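Local coordinates for hypothetical 30.2 KD protein c25g10.02 IN chromosome I (Schizosaccharomyces pombe, PDB 1KCF) that resolves Holliday junctions as a homodimeric, metal-dependent endonuclease, cutting four-way DNA at the point of strand exchange and probably helping to maintain mitochondrial DNA, at residues N79-Q84 / H106-P111. Sequence-based numbering, arbitrary orientation.
Sequences NGLDIQ and HEKFNP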
# COMPACT_ATOMS: atom_id res chain seq x y z
N ASN A 79 -8.81 -12.57 -17.55
CA ASN A 79 -9.71 -12.85 -16.45
C ASN A 79 -11.07 -12.18 -16.62
O ASN A 79 -11.23 -11.29 -17.45
CB ASN A 79 -9.07 -12.40 -15.14
CG ASN A 79 -8.65 -10.94 -15.18
OD1 ASN A 79 -9.48 -10.04 -15.08
ND2 ASN A 79 -7.35 -10.71 -15.35
N GLY A 80 -12.03 -12.61 -15.81
CA GLY A 80 -13.37 -12.06 -15.88
C GLY A 80 -13.50 -10.60 -15.48
O GLY A 80 -14.51 -9.97 -15.79
N LEU A 81 -12.50 -10.06 -14.80
CA LEU A 81 -12.55 -8.66 -14.38
C LEU A 81 -12.06 -7.73 -15.48
O LEU A 81 -12.01 -6.51 -15.30
CB LEU A 81 -11.72 -8.45 -13.11
CG LEU A 81 -12.32 -9.06 -11.84
CD1 LEU A 81 -11.38 -8.86 -10.66
CD2 LEU A 81 -13.67 -8.42 -11.56
N ASP A 82 -11.71 -8.31 -16.62
CA ASP A 82 -11.23 -7.53 -17.76
C ASP A 82 -10.07 -6.63 -17.37
O ASP A 82 -10.06 -5.44 -17.68
CB ASP A 82 -12.38 -6.70 -18.33
N ILE A 83 -9.08 -7.20 -16.69
CA ILE A 83 -7.92 -6.44 -16.25
C ILE A 83 -6.69 -6.88 -17.04
O ILE A 83 -6.25 -8.03 -16.96
CB ILE A 83 -7.67 -6.63 -14.73
CG1 ILE A 83 -8.80 -5.95 -13.95
CG2 ILE A 83 -6.32 -6.06 -14.33
CD1 ILE A 83 -8.73 -6.15 -12.46
N GLN A 84 -6.14 -5.95 -17.82
CA GLN A 84 -4.96 -6.22 -18.62
C GLN A 84 -3.77 -5.68 -17.86
O GLN A 84 -3.54 -4.48 -17.80
CB GLN A 84 -5.09 -5.53 -19.97
N HIS A 106 -15.56 -1.10 -8.33
CA HIS A 106 -16.57 -0.08 -8.01
C HIS A 106 -17.61 0.07 -9.11
O HIS A 106 -18.80 0.22 -8.84
CB HIS A 106 -15.90 1.27 -7.75
CG HIS A 106 -15.34 1.41 -6.37
ND1 HIS A 106 -16.15 1.52 -5.25
CD2 HIS A 106 -14.07 1.43 -5.92
CE1 HIS A 106 -15.39 1.60 -4.17
NE2 HIS A 106 -14.12 1.55 -4.55
N GLU A 107 -17.15 0.04 -10.35
CA GLU A 107 -18.02 0.19 -11.50
C GLU A 107 -18.87 -1.04 -11.77
O GLU A 107 -20.00 -0.93 -12.24
CB GLU A 107 -17.19 0.52 -12.74
N LYS A 108 -18.32 -2.20 -11.46
CA LYS A 108 -19.02 -3.45 -11.70
C LYS A 108 -19.96 -3.88 -10.58
O LYS A 108 -20.99 -4.51 -10.83
CB LYS A 108 -18.00 -4.56 -11.96
CG LYS A 108 -18.60 -5.91 -12.30
CD LYS A 108 -17.55 -6.89 -12.77
CE LYS A 108 -18.17 -8.24 -13.11
NZ LYS A 108 -17.19 -9.19 -13.70
N PHE A 109 -19.63 -3.53 -9.34
CA PHE A 109 -20.44 -3.93 -8.21
C PHE A 109 -21.05 -2.79 -7.41
O PHE A 109 -22.09 -2.96 -6.78
CB PHE A 109 -19.61 -4.82 -7.28
CG PHE A 109 -19.01 -6.01 -7.97
CD1 PHE A 109 -17.66 -6.31 -7.80
CD2 PHE A 109 -19.78 -6.81 -8.81
CE1 PHE A 109 -17.08 -7.39 -8.47
CE2 PHE A 109 -19.21 -7.89 -9.48
CZ PHE A 109 -17.87 -8.18 -9.31
N ASN A 110 -20.40 -1.63 -7.43
CA ASN A 110 -20.90 -0.47 -6.69
C ASN A 110 -21.35 -0.95 -5.31
O ASN A 110 -22.53 -0.89 -4.98
CB ASN A 110 -22.08 0.14 -7.44
CG ASN A 110 -22.23 1.62 -7.17
OD1 ASN A 110 -21.37 2.42 -7.54
ND2 ASN A 110 -23.32 2.00 -6.51
N PRO A 111 -20.41 -1.43 -4.48
CA PRO A 111 -20.69 -1.94 -3.13
C PRO A 111 -21.02 -0.91 -2.05
O PRO A 111 -20.64 0.26 -2.13
CB PRO A 111 -19.41 -2.71 -2.77
CG PRO A 111 -18.74 -2.96 -4.10
CD PRO A 111 -19.00 -1.68 -4.83
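K108, on the last turn of helix 91-109, stretches its side chain across to the turn at G80 and L81. CG lies anti to the backbone N (chi1 -177°) and every later torsion is also near 180°, a fully extended chain that carries NZ to 3.5 Å from G80 O. The same ammonium group lies 4.2 Å from L81 CD2, the two side chains crossing at about a right angle. Near its root, K108 CG lies 3.5 Å above the plane of the F109 ring, on one face and offset toward the rim, while F109 itself packs against Y54 and F56 of the sheet. L81 is buried, its side chain touching L101 of the helix and F52 and Y54 of strand 52-59, whereas K108 is exposed, though it too touches Y54.

G80 O belongs to a type I beta turn, N79 to D82, closed by D82 N to N79 O (3.1 Å). N79 folds its amide back over this turn: OD1 accepts I83 N at 3.3 Å, with the donor tilted 29° from the carbonyl plane, and takes a weak bond from L81 N. ND2 gives a weak bond to I83 O and a hydrogen bond to E77 O, which together with the OD1 bonds restrain the rotation of the amide.

The small contact joins the loop after strand 65-73 to the C-terminal end of helix 91-109, which packs on the central mixed sheet in the RNase H-like fold of the RuvC resolvase family.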